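Local coordinates for protein aminotransferase (Bacillus subtilis, PDB 6L1O) that is a pyridoxal-phosphate-dependent aminotransferase belonging to the pathway that makes the dipeptide antibiotic bacilysin, at residues Y298-C309 and M370-V381. Sequence-based numbering, arbitrary orientation.
Sequences YKERIDFFTALC and MVSKQEDLREFV
Phe-305 projects from helix 289-313 into a hollow formed by Met-370, Leu-377, Phe-380 and Val-381, a worked example of how an aromatic side chain can serve as the central bump between two nearly parallel helices. The axes of the short helical segments 298-309 and 374-381 come within 10.1 Å, their directions 18° apart. Because CG of Phe-305 lies anti to the backbone N, the ring swings out toward the Met-370 methyl and Phe-380. Met-370 comes from the turn before helix 374-385; its chain, bent at chi2 and chi3, lays CE over one face, 3.8 Å from the Phe-305 ring centroid in a CH-pi contact, while SD approaches obliquely as a Met-aromatic partner. Cys-309, one turn on in the same helix as Phe-305, sets SG over the rim of the opposite face. Phe-380 meets the ring's edge, CD2 near the ring plane and 3.6 Å from Phe-305 CE1, with the two rings tilted at 47°.

Farther along both helices, toward their C-terminal ends, Leu-308 CD2 rests 3.9 Å from Val-381 CG2. On the more exposed flank, the edge of the Phe-304 ring points into one face of the Arg-378 guanidinium, the planes 76° apart, and Phe-304 CZ comes to 3.5 Å from Arg-378 NH2. Glu-375 meets that guanidinium at its edge through a long, weak salt bridge.

Arg-301, extended from CG to NE, passes Leu-377 CD1 and sends NH1 to the Met-370 carbonyl oxygen in a nearly straight bond of 3.1 Å. Asp-43 takes the same NH1 in a salt bridge. The contact thus packs the long helix against the C-terminal helix of this class I aminotransferase, beside the sheet whose strand 365-369 leads into the turn. Its chemistry implies a division of labour: aromatic, sulfur and branched aliphatic groups fill the buried part, Arg-301 within the contact bonds to the turn backbone, and Arg-378 meets an aromatic edge at the rim.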
ATOM      1  N   TYR B 298     -28.097   5.071  10.305  1.00 16.43           N
ATOM      2  CA  TYR B 298     -27.441   4.512  11.494  1.00 17.29           C
ATOM      3  C   TYR B 298     -28.171   4.900  12.764  1.00 16.61           C
ATOM      4  O   TYR B 298     -28.350   4.036  13.650  1.00 18.15           O
ATOM      5  CB  TYR B 298     -25.952   4.932  11.522  1.00 17.41           C
ATOM      6  CG  TYR B 298     -25.141   4.249  10.450  1.00 14.88           C
ATOM      7  CD1 TYR B 298     -25.354   2.917  10.119  1.00 17.48           C
ATOM      8  CD2 TYR B 298     -24.151   4.939   9.741  1.00 15.85           C
ATOM      9  CE1 TYR B 298     -24.600   2.290   9.163  1.00 18.51           C
ATOM     10  CE2 TYR B 298     -23.404   4.332   8.784  1.00 14.59           C
ATOM     11  CZ  TYR B 298     -23.610   3.018   8.482  1.00 19.46           C
ATOM     12  OH  TYR B 298     -22.830   2.376   7.542  1.00 16.57           O
ATOM     13  N   LYS B 299     -28.597   6.165  12.872  1.00 17.55           N
ATOM     14  CA  LYS B 299     -29.311   6.628  14.052  1.00 18.81           C
ATOM     15  C   LYS B 299     -30.642   5.847  14.261  1.00 20.83           C
ATOM     16  O   LYS B 299     -30.989   5.486  15.371  1.00 19.56           O
ATOM     17  CB  LYS B 299     -29.550   8.147  13.976  1.00 19.81           C
ATOM     18  CG  LYS B 299     -30.328   8.777  15.137  1.00 23.26           C
ATOM     19  CD  LYS B 299     -29.681   8.478  16.480  1.00 28.23           C
ATOM     20  CE  LYS B 299     -30.432   9.170  17.639  1.00 29.36           C
ATOM     21  NZ  LYS B 299     -30.229   8.449  18.920  1.00 32.08           N
ATOM     22  N   GLU B 300     -31.348   5.575  13.178  1.00 21.03           N
ATOM     23  CA  GLU B 300     -32.558   4.783  13.268  1.00 21.26           C
ATOM     24  C   GLU B 300     -32.275   3.368  13.753  1.00 18.95           C
ATOM     25  O   GLU B 300     -33.033   2.811  14.539  1.00 20.81           O
ATOM     26  CB  GLU B 300     -33.248   4.752  11.927  1.00 24.08           C
ATOM     27  CG  GLU B 300     -34.406   3.790  11.759  1.00 26.65           C
ATOM     28  CD  GLU B 300     -35.573   4.064  12.676  1.00 37.37           C
ATOM     29  OE1 GLU B 300     -35.792   5.253  13.046  1.00 34.28           O
ATOM     30  OE2 GLU B 300     -36.291   3.074  13.019  1.00 45.31           O
ATOM     31  N   ARG B 301     -31.209   2.760  13.270  1.00 15.67           N
ATOM     32  CA  ARG B 301     -30.854   1.397  13.661  1.00 17.94           C
ATOM     33  C   ARG B 301     -30.500   1.392  15.134  1.00 16.66           C
ATOM     34  O   ARG B 301     -30.925   0.527  15.854  1.00 17.71           O
ATOM     35  CB  ARG B 301     -29.680   0.849  12.822  1.00 16.53           C
ATOM     36  CG  ARG B 301     -30.076   0.517  11.404  1.00 16.63           C
ATOM     37  CD  ARG B 301     -28.873   0.136  10.574  1.00 18.70           C
ATOM     38  NE  ARG B 301     -29.251  -0.158   9.184  1.00 18.02           N
ATOM     39  CZ  ARG B 301     -28.399  -0.521   8.243  1.00 20.70           C
ATOM     40  NH1 ARG B 301     -27.100  -0.710   8.527  1.00 19.59           N
ATOM     41  NH2 ARG B 301     -28.843  -0.795   7.054  1.00 20.82           N
ATOM     42  N   ILE B 302     -29.727   2.386  15.568  1.00 18.58           N
ATOM     43  CA  ILE B 302     -29.350   2.547  16.957  1.00 20.42           C
ATOM     44  C   ILE B 302     -30.576   2.677  17.860  1.00 21.93           C
ATOM     45  O   ILE B 302     -30.693   1.962  18.871  1.00 23.77           O
ATOM     46  CB  ILE B 302     -28.441   3.764  17.147  1.00 19.84           C
ATOM     47  CG1 ILE B 302     -27.044   3.436  16.610  1.00 17.19           C
ATOM     48  CG2 ILE B 302     -28.377   4.176  18.620  1.00 20.46           C
ATOM     49  CD1 ILE B 302     -26.198   4.692  16.419  1.00 20.07           C
ATOM     50  N   ASP B 303     -31.493   3.541  17.475  1.00 22.13           N
ATOM     51  CA  ASP B 303     -32.728   3.723  18.230  1.00 22.88           C
ATOM     52  C   ASP B 303     -33.591   2.460  18.264  1.00 23.44           C
ATOM     53  O   ASP B 303     -34.043   2.043  19.352  1.00 23.18           O
ATOM     54  CB  ASP B 303     -33.509   4.896  17.687  1.00 26.67           C
ATOM     55  CG  ASP B 303     -32.839   6.229  17.974  1.00 29.81           C
ATOM     56  OD1 ASP B 303     -31.748   6.272  18.592  1.00 32.13           O
ATOM     57  OD2 ASP B 303     -33.398   7.261  17.568  1.00 37.25           O
ATOM     58  N   PHE B 304     -33.820   1.868  17.103  1.00 19.52           N
ATOM     59  CA  PHE B 304     -34.522   0.577  16.990  1.00 22.43           C
ATOM     60  C   PHE B 304     -33.923  -0.539  17.859  1.00 23.34           C
ATOM     61  O   PHE B 304     -34.657  -1.226  18.613  1.00 20.28           O
ATOM     62  CB  PHE B 304     -34.529   0.121  15.554  1.00 23.00           C
ATOM     63  CG  PHE B 304     -35.115  -1.252  15.339  1.00 23.38           C
ATOM     64  CD1 PHE B 304     -36.503  -1.451  15.383  1.00 27.71           C
ATOM     65  CD2 PHE B 304     -34.293  -2.343  15.105  1.00 25.83           C
ATOM     66  CE1 PHE B 304     -37.041  -2.719  15.155  1.00 26.63           C
ATOM     67  CE2 PHE B 304     -34.811  -3.608  14.908  1.00 23.06           C
ATOM     68  CZ  PHE B 304     -36.202  -3.783  14.925  1.00 26.40           C
ATOM     69  N   PHE B 305     -32.613  -0.748  17.701  1.00 19.21           N
ATOM     70  CA  PHE B 305     -31.892  -1.786  18.368  1.00 19.39           C
ATOM     71  C   PHE B 305     -31.831  -1.613  19.883  1.00 19.46           C
ATOM     72  O   PHE B 305     -32.031  -2.569  20.641  1.00 24.87           O
ATOM     73  CB  PHE B 305     -30.433  -1.835  17.847  1.00 20.14           C
ATOM     74  CG  PHE B 305     -29.599  -2.938  18.447  1.00 18.91           C
ATOM     75  CD1 PHE B 305     -29.755  -4.276  18.021  1.00 21.29           C
ATOM     76  CD2 PHE B 305     -28.675  -2.655  19.424  1.00 18.24           C
ATOM     77  CE1 PHE B 305     -28.990  -5.291  18.576  1.00 18.82           C
ATOM     78  CE2 PHE B 305     -27.920  -3.662  19.998  1.00 16.85           C
ATOM     79  CZ  PHE B 305     -28.055  -4.963  19.572  1.00 19.63           C
ATOM     80  N   THR B 306     -31.474  -0.450  20.345  1.00 17.60           N
ATOM     81  CA  THR B 306     -31.338  -0.250  21.804  1.00 20.40           C
ATOM     82  C   THR B 306     -32.743  -0.339  22.497  1.00 24.42           C
ATOM     83  O   THR B 306     -32.901  -0.856  23.626  1.00 23.29           O
ATOM     84  CB  THR B 306     -30.633   1.052  22.164  1.00 23.42           C
ATOM     85  OG1 THR B 306     -31.269   2.157  21.537  1.00 21.41           O
ATOM     86  CG2 THR B 306     -29.129   1.014  21.730  1.00 24.22           C
ATOM     87  N   ALA B 307     -33.763   0.137  21.808  1.00 21.72           N
ATOM     88  CA  ALA B 307     -35.135   0.036  22.365  1.00 24.49           C
ATOM     89  C   ALA B 307     -35.569  -1.406  22.444  1.00 24.74           C
ATOM     90  O   ALA B 307     -36.222  -1.819  23.402  1.00 27.88           O
ATOM     91  CB  ALA B 307     -36.101   0.881  21.538  1.00 26.46           C
ATOM     92  N   LEU B 308     -35.180  -2.208  21.453  1.00 24.83           N
ATOM     93  CA  LEU B 308     -35.574  -3.591  21.357  1.00 26.14           C
ATOM     94  C   LEU B 308     -34.820  -4.459  22.392  1.00 26.55           C
ATOM     95  O   LEU B 308     -35.433  -5.349  23.046  1.00 25.17           O
ATOM     96  CB  LEU B 308     -35.311  -4.132  19.984  1.00 26.33           C
ATOM     97  CG  LEU B 308     -35.960  -5.420  19.577  1.00 29.66           C
ATOM     98  CD1 LEU B 308     -37.488  -5.252  19.567  1.00 32.65           C
ATOM     99  CD2 LEU B 308     -35.446  -5.849  18.186  1.00 28.41           C
ATOM    100  N   CYS B 309     -33.519  -4.194  22.547  1.00 22.90           N
ATOM    101  CA  CYS B 309     -32.719  -4.838  23.590  1.00 23.64           C
ATOM    102  C   CYS B 309     -33.313  -4.583  24.983  1.00 24.64           C
ATOM    103  O   CYS B 309     -33.423  -5.516  25.764  1.00 25.11           O
ATOM    104  CB  CYS B 309     -31.263  -4.404  23.543  1.00 23.15           C
ATOM    105  SG  CYS B 309     -30.393  -5.178  22.153  1.00 24.84           S
ATOM    106  N   MET B 370     -23.808  -1.479  14.101  1.00 14.29           N
ATOM    107  CA  MET B 370     -25.138  -1.281  13.525  1.00 17.04           C
ATOM    108  C   MET B 370     -25.039  -1.240  11.980  1.00 18.71           C
ATOM    109  O   MET B 370     -25.821  -0.563  11.327  1.00 22.51           O
ATOM    110  CB  MET B 370     -25.746  -0.031  14.035  1.00 15.16           C
ATOM    111  CG  MET B 370     -25.965   0.024  15.531  1.00 15.84           C
ATOM    112  SD  MET B 370     -27.238  -1.077  16.098  1.00 19.00           S
ATOM    113  CE  MET B 370     -26.274  -2.420  16.731  1.00 18.20           C
ATOM    114  N   VAL B 371     -24.101  -1.987  11.433  1.00 17.06           N
ATOM    115  CA  VAL B 371     -23.961  -2.135   9.962  1.00 19.78           C
ATOM    116  C   VAL B 371     -24.646  -3.414   9.488  1.00 20.74           C
ATOM    117  O   VAL B 371     -24.092  -4.184   8.729  1.00 26.44           O
ATOM    118  CB  VAL B 371     -22.461  -2.095   9.507  1.00 18.37           C
ATOM    119  CG1 VAL B 371     -21.890  -0.708   9.663  1.00 16.58           C
ATOM    120  CG2 VAL B 371     -21.597  -3.157  10.199  1.00 18.83           C
ATOM    121  N   SER B 372     -25.872  -3.630   9.935  1.00 21.64           N
ATOM    122  CA  SER B 372     -26.673  -4.717   9.491  1.00 22.70           C
ATOM    123  C   SER B 372     -28.125  -4.258   9.347  1.00 22.98           C
ATOM    124  O   SER B 372     -28.611  -3.303  10.041  1.00 18.69           O
ATOM    125  CB  SER B 372     -26.584  -5.867  10.488  1.00 24.77           C
ATOM    126  OG  SER B 372     -25.411  -6.615  10.339  1.00 25.16           O
ATOM    127  N   LYS B 373     -28.835  -4.958   8.483  1.00 19.73           N
ATOM    128  CA  LYS B 373     -30.229  -4.569   8.160  1.00 22.95           C
ATOM    129  C   LYS B 373     -31.169  -4.775   9.377  1.00 23.92           C
ATOM    130  O   LYS B 373     -30.889  -5.594  10.241  1.00 19.58           O
ATOM    131  CB  LYS B 373     -30.690  -5.388   6.939  1.00 25.29           C
ATOM    132  CG  LYS B 373     -30.950  -6.870   7.222  1.00 27.33           C
ATOM    133  CD  LYS B 373     -31.161  -7.743   5.982  1.00 32.29           C
ATOM    134  CE  LYS B 373     -29.833  -7.982   5.251  1.00 36.39           C
ATOM    135  NZ  LYS B 373     -29.932  -9.019   4.206  1.00 43.80           N
ATOM    136  N   GLN B 374     -32.284  -4.054   9.407  1.00 23.55           N
ATOM    137  CA  GLN B 374     -33.254  -4.127  10.517  1.00 26.23           C
ATOM    138  C   GLN B 374     -33.586  -5.549  11.012  1.00 25.12           C
ATOM    139  O   GLN B 374     -33.578  -5.834  12.215  1.00 23.27           O
ATOM    140  CB  GLN B 374     -34.563  -3.420  10.115  1.00 30.24           C
ATOM    141  CG  GLN B 374     -35.799  -3.872  10.914  1.00 30.50           C
ATOM    142  CD  GLN B 374     -37.103  -3.239  10.392  1.00 35.02           C
ATOM    143  OE1 GLN B 374     -37.138  -2.066  10.094  1.00 33.78           O
ATOM    144  NE2 GLN B 374     -38.168  -4.041  10.274  1.00 33.31           N
ATOM    145  N   GLU B 375     -33.909  -6.434  10.082  1.00 24.21           N
ATOM    146  CA  GLU B 375     -34.328  -7.787  10.456  1.00 23.45           C
ATOM    147  C   GLU B 375     -33.176  -8.659  11.004  1.00 24.02           C
ATOM    148  O   GLU B 375     -33.406  -9.596  11.797  1.00 20.85           O
ATOM    149  CB  GLU B 375     -35.048  -8.464   9.313  1.00 25.75           C
ATOM    150  CG  GLU B 375     -36.423  -7.830   9.010  1.00 29.42           C
ATOM    151  CD  GLU B 375     -37.410  -7.875  10.190  1.00 35.83           C
ATOM    152  OE1 GLU B 375     -37.451  -8.925  10.904  1.00 34.58           O
ATOM    153  OE2 GLU B 375     -38.112  -6.831  10.450  1.00 35.85           O
ATOM    154  N   ASP B 376     -31.951  -8.364  10.611  1.00 19.83           N
ATOM    155  CA  ASP B 376     -30.789  -8.995  11.245  1.00 22.50           C
ATOM    156  C   ASP B 376     -30.623  -8.482  12.683  1.00 20.25           C
ATOM    157  O   ASP B 376     -30.363  -9.252  13.581  1.00 17.67           O
ATOM    158  CB  ASP B 376     -29.506  -8.715  10.456  1.00 23.90           C
ATOM    159  CG  ASP B 376     -29.366  -9.575   9.197  1.00 27.51           C
ATOM    160  OD1 ASP B 376     -30.236 -10.440   8.924  1.00 29.91           O
ATOM    161  OD2 ASP B 376     -28.380  -9.351   8.448  1.00 30.05           O
ATOM    162  N   LEU B 377     -30.855  -7.182  12.879  1.00 17.88           N
ATOM    163  CA  LEU B 377     -30.853  -6.625  14.219  1.00 19.76           C
ATOM    164  C   LEU B 377     -31.951  -7.280  15.069  1.00 21.63           C
ATOM    165  O   LEU B 377     -31.745  -7.593  16.260  1.00 17.41           O
ATOM    166  CB  LEU B 377     -31.000  -5.112  14.192  1.00 17.67           C
ATOM    167  CG  LEU B 377     -29.926  -4.318  13.395  1.00 18.28           C
ATOM    168  CD1 LEU B 377     -30.167  -2.817  13.450  1.00 14.52           C
ATOM    169  CD2 LEU B 377     -28.524  -4.623  13.933  1.00 17.45           C
ATOM    170  N   ARG B 378     -33.113  -7.519  14.464  1.00 19.83           N
ATOM    171  CA  ARG B 378     -34.200  -8.123  15.194  1.00 20.54           C
ATOM    172  C   ARG B 378     -33.915  -9.553  15.551  1.00 20.76           C
ATOM    173  O   ARG B 378     -34.209  -9.989  16.691  1.00 20.77           O
ATOM    174  CB  ARG B 378     -35.520  -8.028  14.451  1.00 21.45           C
ATOM    175  CG  ARG B 378     -36.716  -8.471  15.331  1.00 27.46           C
ATOM    176  CD  ARG B 378     -38.007  -8.565  14.542  1.00 31.70           C
ATOM    177  NE  ARG B 378     -38.264  -7.337  13.778  1.00 31.15           N
ATOM    178  CZ  ARG B 378     -38.871  -6.247  14.236  1.00 31.21           C
ATOM    179  NH1 ARG B 378     -39.277  -6.185  15.494  1.00 32.85           N
ATOM    180  NH2 ARG B 378     -39.064  -5.209  13.417  1.00 32.66           N
ATOM    181  N   GLU B 379     -33.409 -10.299  14.605  1.00 19.58           N
ATOM    182  CA  GLU B 379     -33.115 -11.723  14.792  1.00 23.16           C
ATOM    183  C   GLU B 379     -31.991 -11.945  15.864  1.00 23.40           C
ATOM    184  O   GLU B 379     -32.079 -12.851  16.676  1.00 21.05           O
ATOM    185  CB  GLU B 379     -32.722 -12.337  13.446  1.00 26.53           C
ATOM    186  CG  GLU B 379     -32.389 -13.825  13.438  1.00 28.36           C
ATOM    187  CD  GLU B 379     -33.518 -14.741  13.851  1.00 34.70           C
ATOM    188  OE1 GLU B 379     -34.709 -14.325  13.836  1.00 37.45           O
ATOM    189  OE2 GLU B 379     -33.184 -15.911  14.207  1.00 39.73           O
ATOM    190  N   PHE B 380     -31.021 -11.034  15.915  1.00 20.33           N
ATOM    191  CA  PHE B 380     -30.015 -11.008  16.996  1.00 21.76           C
ATOM    192  C   PHE B 380     -30.714 -10.985  18.376  1.00 24.65           C
ATOM    193  O   PHE B 380     -30.473 -11.857  19.239  1.00 22.16           O
ATOM    194  CB  PHE B 380     -29.111  -9.755  16.809  1.00 24.00           C
ATOM    195  CG  PHE B 380     -28.084  -9.576  17.874  1.00 22.66           C
ATOM    196  CD1 PHE B 380     -26.817 -10.167  17.746  1.00 23.69           C
ATOM    197  CD2 PHE B 380     -28.351  -8.799  18.994  1.00 25.88           C
ATOM    198  CE1 PHE B 380     -25.851  -9.986  18.725  1.00 26.40           C
ATOM    199  CE2 PHE B 380     -27.382  -8.605  19.976  1.00 27.49           C
ATOM    200  CZ  PHE B 380     -26.140  -9.191  19.839  1.00 24.39           C
ATOM    201  N   VAL B 381     -31.665 -10.076  18.532  1.00 22.23           N
ATOM    202  CA  VAL B 381     -32.385  -9.977  19.796  1.00 26.05           C
ATOM    203  C   VAL B 381     -33.264 -11.219  20.053  1.00 26.14           C
ATOM    204  O   VAL B 381     -33.268 -11.761  21.170  1.00 26.77           O
ATOM    205  CB  VAL B 381     -33.218  -8.720  19.880  1.00 24.31           C
ATOM    206  CG1 VAL B 381     -34.121  -8.749  21.106  1.00 28.69           C
ATOM    207  CG2 VAL B 381     -32.319  -7.499  19.912  1.00 25.64           C
TER